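Local coordinates for protein hydrolase (Rhizobium meliloti, PDB 5HOE) that is an octameric carbohydrate acetylesterase of the SGNH (GDSL-like) hydrolase family, removing acetyl groups from esters, at residues A69-P77 with L105-R116; L149-A157 with G171-Y182. All coordinates share one frame; numbering follows the deposited sequence.

The two contacts follow in series along the chain, contact 1 closing before contact 2 opens. Their centres lie about 13 Å apart. Both belong to one fold, a parallel beta sheet with helices between its strands. Contact 1 joins two loops, one after strand 60-66 and one after strand 100-104. Contact 2 sets strand 147-152 and the loop after it against helix 171-189. Helix 171-189 ties the two together: Tyr182 OH is hydrogen-bonded to Leu105 O and Lys174 NZ to Arg116 O. The loop 105-116, whose Asn108 helps bind a phosphate near the probable catalytic triad, is thus fastened to the helix of contact 2.

Contact 1: residues A69-P77 with L105-R116; sequences ARTTSLDDP and LGTNDTKSYFHR. With PO4 (phosphate ion), chain E.
Asp109 faces Thr72 with both carboxylate oxygens. Its OD1 takes the backbone N of Thr72 at 2.9 Å and its OD2 takes Thr72 OG1 at 2.6 Å, each on a syn lone pair. Arg116 closes in on the same corner. Its CG is trans to the backbone N (chi1 -167°) and the chain bends at chi3, which turns the guanidinium edge to Ser73. NH1 and NH2 grip Ser73 OG in the guanidinium plane, and NH1 also makes a salt bridge to Asp109 OD2, though that hydrogen bond is weak. Leu74 CG sits 3.4 Å from Arg116 CZ, over the centre of one guanidinium face. A methionine in place of Arg116 would probably leave Ser73 OG and Asp109 OD2 without their cationic partner.

Loop 105-116 carries Gly-Thr-Asn-Asp, a form of the Gly-x-Asn-Asp block of SGNH hydrolases, where the asparagine commonly serves the oxyanion hole. Consistent with this, Asn108 ND2 and Ala69 N both donate to O1 of a phosphate ion (probably from the crystallisation liquor) also bound by Ser25 N and His209 NE2. Asn108 ND2 gives a second, nearly straight bond to Arg70 O (2.9 Å, 169°).

Leu74 CD1 lies over one face of the Phe114 ring, 3.8 Å from its centroid, while Tyr113 CE1 lies over the opposite face, near the rim. Tyr113 OH donates to Asp76 OD2 at 2.8 Å, with ring and carboxylate planes 80° apart.

Contact 2: residues L149-A157 with G171-Y182; sequences LVVAPPPLA and GYEKSKELSGLY
Tyr182 packs against Val150 and Ala152 where helix 171-189 lies on strand 147-152. This is part of a beta-alpha-beta crossover, since the helix leads on to the neighbouring parallel strand 192-195. The strand and helix segments run nearly antiparallel, at 153°, with axes 8.1 Å apart.

Tyr182 CB starts beside Val150 CG1, at 3.9 Å. Further out, CD2 touches both Val150 CG1 and Ala152 CA, 3.6 Å from each. CE2 comes to Pro153 CD at 4.0 Å, and the ring edge points in plane at Val151 O. Leu178 CB lies over one ring face. The tip, OH, reaches Leu105 O in another loop. About a turn earlier in the helix, Ser179 CA meets Ala152 CB.

The loop after the strand is held by Ser175. Its OG lies between the backbone N and the carbonyl carbon (chi1 76°). From there it accepts a hydrogen bond from Leu156 N at 3.0 Å and donates to Tyr172 O in its own helix. Leu156 CD1 touches the backbone of Gly171, and the Tyr172 ring turns its edge to Leu156 O, with CD1 3.2 Å away. A water donates to both Pro153 O and Ser175 O, the latter at 2.7 Å.

Contact 1: residues A69-P77 with L105-R116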
loop_
_atom_site.group_PDB
_atom_site.type_symbol
_atom_site.label_atom_id
_atom_site.label_comp_id
_atom_site.label_asym_id
_atom_site.label_seq_id
_atom_site.Cartn_x
_atom_site.Cartn_y
_atom_site.Cartn_z
ATOM N N ALA A 69 25.860 -0.893 -5.875
ATOM C CA ALA A 69 24.675 -0.232 -6.439
ATOM C C ALA A 69 23.793 0.473 -5.406
ATOM O O ALA A 69 22.733 1.036 -5.773
ATOM C CB ALA A 69 23.843 -1.156 -7.336
ATOM N N ARG A 70 24.212 0.526 -4.146
ATOM C CA ARG A 70 23.414 1.174 -3.102
ATOM C C ARG A 70 23.306 2.677 -3.309
ATOM O O ARG A 70 24.292 3.358 -3.639
ATOM C CB ARG A 70 24.024 0.900 -1.719
ATOM C CG ARG A 70 23.304 1.599 -0.561
ATOM C CD ARG A 70 23.933 1.242 0.750
ATOM N NE ARG A 70 23.364 0.043 1.326
ATOM C CZ ARG A 70 24.009 -0.798 2.132
ATOM N NH1 ARG A 70 25.303 -0.667 2.421
ATOM N NH2 ARG A 70 23.346 -1.802 2.655
ATOM N N THR A 71 22.091 3.191 -3.102
ATOM C CA THR A 71 21.774 4.619 -3.147
ATOM C C THR A 71 21.625 5.182 -1.724
ATOM O O THR A 71 21.479 4.445 -0.746
ATOM C CB THR A 71 20.448 4.838 -3.867
ATOM O OG1 THR A 71 19.364 4.336 -3.057
ATOM C CG2 THR A 71 20.441 4.186 -5.244
ATOM N N THR A 72 21.554 6.511 -1.615
ATOM C CA THR A 72 21.268 7.098 -0.301
ATOM C C THR A 72 19.858 6.714 0.188
ATOM O O THR A 72 19.679 6.170 1.294
ATOM C CB THR A 72 21.420 8.634 -0.312
ATOM O OG1 THR A 72 20.439 9.239 -1.162
ATOM C CG2 THR A 72 22.819 9.083 -0.704
ATOM N N SER A 73 18.833 6.991 -0.638
ATOM C CA SER A 73 17.450 6.925 -0.180
ATOM C C SER A 73 16.481 6.639 -1.308
ATOM O O SER A 73 15.303 7.027 -1.223
ATOM C CB SER A 73 17.043 8.233 0.488
ATOM O OG SER A 73 17.222 9.344 -0.381
ATOM N N LEU A 74 16.938 5.967 -2.356
ATOM C CA LEU A 74 16.120 5.704 -3.533
ATOM C C LEU A 74 15.863 4.213 -3.689
ATOM O O LEU A 74 16.774 3.397 -3.528
ATOM C CB LEU A 74 16.832 6.187 -4.796
ATOM C CG LEU A 74 16.994 7.686 -4.979
ATOM C CD1 LEU A 74 18.109 7.933 -5.973
ATOM C CD2 LEU A 74 15.685 8.262 -5.504
ATOM N N ASP A 75 14.638 3.862 -4.074
ATOM C CA ASP A 75 14.336 2.489 -4.472
ATOM C C ASP A 75 14.762 2.277 -5.927
ATOM O O ASP A 75 14.316 3.000 -6.820
ATOM C CB ASP A 75 12.845 2.200 -4.339
ATOM C CG ASP A 75 12.357 2.203 -2.903
ATOM O OD1 ASP A 75 13.140 1.937 -1.969
ATOM O OD2 ASP A 75 11.157 2.468 -2.705
ATOM N N ASP A 76 15.634 1.309 -6.160
ATOM C CA ASP A 76 16.051 0.984 -7.524
ATOM C C ASP A 76 14.983 0.118 -8.200
ATOM O O ASP A 76 14.475 -0.839 -7.595
ATOM C CB ASP A 76 17.391 0.243 -7.495
ATOM C CG ASP A 76 18.031 0.078 -8.872
ATOM O OD1 ASP A 76 17.527 -0.707 -9.701
ATOM O OD2 ASP A 76 19.091 0.695 -9.109
ATOM N N PRO A 77 14.642 0.410 -9.459
ATOM C CA PRO A 77 13.523 -0.303 -10.091
ATOM C C PRO A 77 13.763 -1.778 -10.278
ATOM O O PRO A 77 12.799 -2.539 -10.359
ATOM C CB PRO A 77 13.342 0.413 -11.441
ATOM C CG PRO A 77 14.584 1.138 -11.689
ATOM C CD PRO A 77 15.210 1.443 -10.341
ATOM N N LEU A 105 28.288 7.570 0.162
ATOM C CA LEU A 105 27.238 7.206 -0.786
ATOM C C LEU A 105 26.907 8.437 -1.611
ATOM O O LEU A 105 27.223 9.567 -1.224
ATOM C CB LEU A 105 25.971 6.759 -0.041
ATOM C CG LEU A 105 25.996 5.394 0.618
ATOM C CD1 LEU A 105 24.782 5.144 1.529
ATOM C CD2 LEU A 105 26.132 4.330 -0.445
ATOM N N GLY A 106 26.191 8.211 -2.714
ATOM C CA GLY A 106 25.685 9.276 -3.548
ATOM C C GLY A 106 25.966 9.057 -5.022
ATOM O O GLY A 106 25.218 9.528 -5.894
ATOM N N THR A 107 27.045 8.334 -5.317
ATOM C CA THR A 107 27.383 8.083 -6.713
ATOM C C THR A 107 26.227 7.414 -7.451
ATOM O O THR A 107 25.899 7.790 -8.583
ATOM C CB THR A 107 28.636 7.225 -6.811
ATOM O OG1 THR A 107 29.721 7.878 -6.146
ATOM C CG2 THR A 107 28.996 6.973 -8.278
ATOM N N ASN A 108 25.563 6.444 -6.813
ATOM C CA ASN A 108 24.524 5.723 -7.545
ATOM C C ASN A 108 23.262 6.547 -7.711
ATOM O O ASN A 108 22.517 6.326 -8.674
ATOM C CB ASN A 108 24.271 4.362 -6.915
ATOM C CG ASN A 108 25.449 3.464 -7.087
ATOM O OD1 ASN A 108 25.999 3.374 -8.199
ATOM N ND2 ASN A 108 25.880 2.817 -6.017
ATOM N N ASP A 109 23.036 7.527 -6.840
ATOM C CA ASP A 109 21.906 8.417 -7.034
ATOM C C ASP A 109 22.023 9.251 -8.315
ATOM O O ASP A 109 21.010 9.821 -8.761
ATOM C CB ASP A 109 21.823 9.408 -5.881
ATOM C CG ASP A 109 21.601 8.769 -4.509
ATOM O OD1 ASP A 109 22.281 7.776 -4.128
ATOM O OD2 ASP A 109 20.788 9.356 -3.766
ATOM N N THR A 110 23.227 9.375 -8.889
ATOM C CA THR A 110 23.435 10.143 -10.114
ATOM C C THR A 110 23.087 9.368 -11.379
ATOM O O THR A 110 23.199 9.937 -12.472
ATOM C CB THR A 110 24.885 10.648 -10.236
ATOM O OG1 THR A 110 25.772 9.583 -10.634
ATOM C CG2 THR A 110 25.378 11.323 -8.928
ATOM N N LYS A 111 22.665 8.108 -11.275
ATOM C CA LYS A 111 22.319 7.340 -12.463
ATOM C C LYS A 111 21.168 7.988 -13.226
ATOM O O LYS A 111 20.291 8.648 -12.652
ATOM C CB LYS A 111 21.962 5.907 -12.074
ATOM C CG LYS A 111 23.167 5.055 -11.616
ATOM C CD LYS A 111 22.727 3.655 -11.228
ATOM C CE LYS A 111 23.892 2.777 -10.789
ATOM N NZ LYS A 111 23.428 1.422 -10.410
ATOM N N SER A 112 21.201 7.790 -14.549
ATOM C CA SER A 112 20.284 8.466 -15.460
ATOM C C SER A 112 18.820 8.232 -15.073
ATOM O O SER A 112 18.018 9.173 -15.034
ATOM C CB SER A 112 20.552 7.973 -16.876
ATOM O OG SER A 112 20.343 6.561 -16.960
ATOM N N TYR A 113 18.450 6.991 -14.778
ATOM C CA TYR A 113 17.045 6.649 -14.554
ATOM C C TYR A 113 16.502 7.105 -13.197
ATOM O O TYR A 113 15.299 6.959 -12.968
ATOM C CB TYR A 113 16.846 5.149 -14.740
ATOM C CG TYR A 113 17.722 4.244 -13.895
ATOM C CD1 TYR A 113 17.401 3.983 -12.573
ATOM C CD2 TYR A 113 18.836 3.614 -14.426
ATOM C CE1 TYR A 113 18.184 3.134 -11.788
ATOM C CE2 TYR A 113 19.611 2.761 -13.660
ATOM C CZ TYR A 113 19.282 2.521 -12.343
ATOM O OH TYR A 113 20.061 1.670 -11.586
ATOM N N PHE A 114 17.317 7.686 -12.309
ATOM C CA PHE A 114 16.759 8.234 -11.070
ATOM C C PHE A 114 16.355 9.711 -11.180
ATOM O O PHE A 114 15.530 10.176 -10.384
ATOM C CB PHE A 114 17.752 8.107 -9.912
ATOM C CG PHE A 114 17.942 6.694 -9.390
ATOM C CD1 PHE A 114 16.861 5.915 -9.009
ATOM C CD2 PHE A 114 19.228 6.177 -9.226
ATOM C CE1 PHE A 114 17.063 4.646 -8.506
ATOM C CE2 PHE A 114 19.438 4.907 -8.725
ATOM C CZ PHE A 114 18.375 4.138 -8.355
ATOM N N HIS A 115 16.929 10.467 -12.116
ATOM C CA HIS A 115 16.514 11.859 -12.353
ATOM C C HIS A 115 16.526 12.692 -11.071
ATOM O O HIS A 115 15.608 13.470 -10.795
ATOM C CB HIS A 115 15.148 11.906 -13.039
ATOM C CG HIS A 115 15.115 11.153 -14.329
ATOM N ND1 HIS A 115 15.623 11.672 -15.501
ATOM C CD2 HIS A 115 14.690 9.902 -14.620
ATOM C CE1 HIS A 115 15.487 10.778 -16.467
ATOM N NE2 HIS A 115 14.918 9.700 -15.959
ATOM N N ARG A 116 17.590 12.546 -10.287
ATOM C CA ARG A 116 17.724 13.270 -9.027
ATOM C C ARG A 116 18.636 14.476 -9.235
ATOM O O ARG A 116 19.622 14.400 -9.969
ATOM C CB ARG A 116 18.303 12.347 -7.937
ATOM C CG ARG A 116 18.207 12.877 -6.530
ATOM C CD ARG A 116 18.387 11.760 -5.475
ATOM N NE ARG A 116 17.134 11.398 -4.795
ATOM C CZ ARG A 116 17.084 10.806 -3.600
ATOM N NH1 ARG A 116 18.220 10.506 -2.972
ATOM N NH2 ARG A 116 15.916 10.505 -3.033
HETATM P P PO4 E . 28.359 0.883 -7.962
HETATM O O1 PO4 E . 27.999 0.961 -6.506
HETATM O O2 PO4 E . 29.008 2.175 -8.384
HETATM O O3 PO4 E . 29.175 -0.306 -8.405
HETATM O O4 PO4 E . 27.146 0.617 -8.794
HETATM O O HOH W 1 21.732 1.766 -8.226
HETATM O O HOH W 2 25.858 5.552 -3.908
HETATM O O HOH W 3 14.127 9.856 -0.299
#

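Contact 2: residues L149-A157 with G171-Y182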
loop_
_atom_site.group_PDB
_atom_site.type_symbol
_atom_site.label_atom_id
_atom_site.label_comp_id
_atom_site.label_asym_id
_atom_site.label_seq_id
_atom_site.Cartn_x
_atom_site.Cartn_y
_atom_site.Cartn_z
ATOM N N LEU A 149 30.764 10.739 10.114
ATOM C CA LEU A 149 31.670 11.308 9.122
ATOM C C LEU A 149 31.025 11.124 7.754
ATOM O O LEU A 149 30.898 9.996 7.271
ATOM C CB LEU A 149 33.041 10.649 9.188
ATOM C CG LEU A 149 34.037 11.078 8.108
ATOM C CD1 LEU A 149 34.345 12.584 8.152
ATOM C CD2 LEU A 149 35.312 10.253 8.223
ATOM N N VAL A 150 30.608 12.237 7.144
ATOM C CA VAL A 150 30.080 12.243 5.782
ATOM C C VAL A 150 31.263 12.292 4.822
ATOM O O VAL A 150 32.130 13.165 4.940
ATOM C CB VAL A 150 29.163 13.462 5.570
ATOM C CG1 VAL A 150 28.732 13.580 4.111
ATOM C CG2 VAL A 150 27.940 13.378 6.490
ATOM N N VAL A 151 31.303 11.380 3.857
ATOM C CA VAL A 151 32.368 11.343 2.856
ATOM C C VAL A 151 31.752 11.578 1.495
ATOM O O VAL A 151 30.924 10.779 1.032
ATOM C CB VAL A 151 33.131 10.007 2.876
ATOM C CG1 VAL A 151 34.259 9.980 1.839
ATOM C CG2 VAL A 151 33.689 9.763 4.272
ATOM N N ALA A 152 32.165 12.654 0.840
ATOM C CA ALA A 152 31.759 12.839 -0.539
ATOM C C ALA A 152 32.613 11.934 -1.419
ATOM O O ALA A 152 33.850 11.947 -1.303
ATOM C CB ALA A 152 31.925 14.297 -0.982
ATOM N N PRO A 153 32.008 11.114 -2.274
ATOM C CA PRO A 153 32.795 10.242 -3.147
ATOM C C PRO A 153 33.532 11.058 -4.194
ATOM O O PRO A 153 33.162 12.209 -4.475
ATOM C CB PRO A 153 31.724 9.344 -3.787
ATOM C CG PRO A 153 30.501 10.224 -3.808
ATOM C CD PRO A 153 30.561 11.012 -2.533
ATOM N N PRO A 154 34.591 10.508 -4.792
ATOM C CA PRO A 154 35.271 11.238 -5.863
ATOM C C PRO A 154 34.376 11.336 -7.076
ATOM O O PRO A 154 33.519 10.461 -7.312
ATOM C CB PRO A 154 36.513 10.371 -6.146
ATOM C CG PRO A 154 36.105 8.996 -5.788
ATOM C CD PRO A 154 35.116 9.140 -4.624
ATOM N N PRO A 155 34.519 12.385 -7.886
ATOM C CA PRO A 155 33.692 12.510 -9.088
ATOM C C PRO A 155 33.891 11.345 -10.048
ATOM O O PRO A 155 34.961 10.738 -10.109
ATOM C CB PRO A 155 34.186 13.820 -9.730
ATOM C CG PRO A 155 34.829 14.585 -8.652
ATOM C CD PRO A 155 35.395 13.558 -7.695
ATOM N N LEU A 156 32.851 11.076 -10.834
ATOM C CA LEU A 156 32.924 10.085 -11.898
ATOM C C LEU A 156 33.940 10.504 -12.967
ATOM O O LEU A 156 34.342 11.671 -13.068
ATOM C CB LEU A 156 31.551 9.926 -12.543
ATOM C CG LEU A 156 30.464 9.326 -11.656
ATOM C CD1 LEU A 156 29.105 9.494 -12.283
ATOM C CD2 LEU A 156 30.726 7.844 -11.422
ATOM N N ALA A 157 34.354 9.527 -13.772
ATOM C CA ALA A 157 35.262 9.735 -14.890
ATOM C C ALA A 157 34.621 9.258 -16.191
ATOM O O ALA A 157 33.565 8.623 -16.167
ATOM C CB ALA A 157 36.568 8.985 -14.633
ATOM N N GLY A 171 25.264 12.041 -15.020
ATOM C CA GLY A 171 25.731 11.893 -13.656
ATOM C C GLY A 171 27.025 12.583 -13.333
ATOM O O GLY A 171 27.237 12.955 -12.178
ATOM N N TYR A 172 27.916 12.773 -14.317
ATOM C CA TYR A 172 29.220 13.353 -13.991
ATOM C C TYR A 172 29.076 14.715 -13.326
ATOM O O TYR A 172 29.682 14.980 -12.282
ATOM C CB TYR A 172 30.056 13.531 -15.242
ATOM C CG TYR A 172 31.285 14.387 -15.004
ATOM C CD1 TYR A 172 32.346 13.923 -14.242
ATOM C CD2 TYR A 172 31.388 15.651 -15.558
ATOM C CE1 TYR A 172 33.492 14.701 -14.038
ATOM C CE2 TYR A 172 32.515 16.431 -15.362
ATOM C CZ TYR A 172 33.566 15.950 -14.604
ATOM O OH TYR A 172 34.680 16.742 -14.401
ATOM N N GLU A 173 28.300 15.601 -13.951
ATOM C CA GLU A 173 28.102 16.943 -13.428
ATOM C C GLU A 173 27.541 16.884 -12.008
ATOM O O GLU A 173 27.979 17.621 -11.116
ATOM C CB GLU A 173 27.158 17.679 -14.385
ATOM C CG GLU A 173 27.690 17.950 -15.840
ATOM C CD GLU A 173 27.805 16.723 -16.807
ATOM O OE1 GLU A 173 27.313 15.591 -16.518
ATOM O OE2 GLU A 173 28.404 16.927 -17.908
ATOM N N LYS A 174 26.607 15.966 -11.772
ATOM C CA LYS A 174 26.027 15.824 -10.441
ATOM C C LYS A 174 27.075 15.373 -9.428
ATOM O O LYS A 174 27.146 15.906 -8.313
ATOM C CB LYS A 174 24.859 14.836 -10.494
ATOM C CG LYS A 174 23.731 15.242 -11.441
ATOM C CD LYS A 174 22.586 14.234 -11.432
ATOM C CE LYS A 174 21.550 14.608 -12.480
ATOM N NZ LYS A 174 20.426 13.656 -12.523
ATOM N N SER A 175 27.924 14.418 -9.818
ATOM C CA SER A 175 28.947 13.899 -8.914
ATOM C C SER A 175 29.939 14.982 -8.530
ATOM O O SER A 175 30.481 14.942 -7.427
ATOM C CB SER A 175 29.633 12.668 -9.519
ATOM O OG SER A 175 30.562 12.984 -10.545
ATOM N N LYS A 176 30.182 15.954 -9.425
ATOM C CA LYS A 176 31.092 17.062 -9.136
ATOM C C LYS A 176 30.538 18.007 -8.083
ATOM O O LYS A 176 31.305 18.683 -7.389
ATOM C CB LYS A 176 31.347 17.883 -10.405
ATOM C CG LYS A 176 32.440 17.367 -11.275
ATOM C CD LYS A 176 32.513 18.180 -12.561
ATOM C CE LYS A 176 32.615 19.682 -12.341
ATOM N NZ LYS A 176 32.768 20.381 -13.644
ATOM N N GLU A 177 29.223 18.110 -7.980
ATOM C CA GLU A 177 28.599 19.028 -7.041
ATOM C C GLU A 177 28.453 18.443 -5.642
ATOM O O GLU A 177 28.146 19.190 -4.710
ATOM C CB GLU A 177 27.217 19.447 -7.552
ATOM C CG GLU A 177 27.240 20.352 -8.778
ATOM C CD GLU A 177 25.850 20.749 -9.216
ATOM O OE1 GLU A 177 25.014 21.092 -8.345
ATOM O OE2 GLU A 177 25.592 20.707 -10.431
ATOM N N LEU A 178 28.665 17.133 -5.460
ATOM C CA LEU A 178 28.345 16.528 -4.166
ATOM C C LEU A 178 29.275 17.026 -3.064
ATOM O O LEU A 178 28.833 17.226 -1.925
ATOM C CB LEU A 178 28.376 15.004 -4.255
ATOM C CG LEU A 178 27.367 14.333 -5.195
ATOM C CD1 LEU A 178 27.406 12.817 -5.019
ATOM C CD2 LEU A 178 25.937 14.835 -4.990
ATOM N N SER A 179 30.562 17.233 -3.370
ATOM C CA SER A 179 31.488 17.671 -2.329
ATOM C C SER A 179 31.006 18.951 -1.651
ATOM O O SER A 179 30.925 19.018 -0.416
ATOM C CB SER A 179 32.893 17.847 -2.881
ATOM O OG SER A 179 33.750 18.212 -1.820
ATOM N N GLY A 180 30.718 19.991 -2.440
ATOM C CA GLY A 180 30.272 21.247 -1.852
ATOM C C GLY A 180 28.974 21.121 -1.074
ATOM O O GLY A 180 28.828 21.696 0.011
ATOM N N LEU A 181 28.010 20.376 -1.619
ATOM C CA LEU A 181 26.729 20.220 -0.947
ATOM C C LEU A 181 26.855 19.369 0.308
ATOM O O LEU A 181 26.197 19.661 1.316
ATOM C CB LEU A 181 25.709 19.607 -1.904
ATOM C CG LEU A 181 25.288 20.536 -3.046
ATOM C CD1 LEU A 181 24.540 19.784 -4.163
ATOM C CD2 LEU A 181 24.444 21.646 -2.488
ATOM N N TYR A 182 27.690 18.314 0.272
ATOM C CA TYR A 182 27.884 17.508 1.480
ATOM C C TYR A 182 28.596 18.300 2.570
ATOM O O TYR A 182 28.335 18.089 3.759
ATOM C CB TYR A 182 28.685 16.229 1.186
ATOM C CG TYR A 182 27.958 15.113 0.454
ATOM C CD1 TYR A 182 26.769 15.335 -0.236
ATOM C CD2 TYR A 182 28.465 13.817 0.479
ATOM C CE1 TYR A 182 26.122 14.286 -0.905
ATOM C CE2 TYR A 182 27.828 12.776 -0.185
ATOM C CZ TYR A 182 26.665 13.020 -0.881
ATOM O OH TYR A 182 26.049 11.955 -1.509
HETATM O O HOH W 4 30.901 12.648 -6.097
#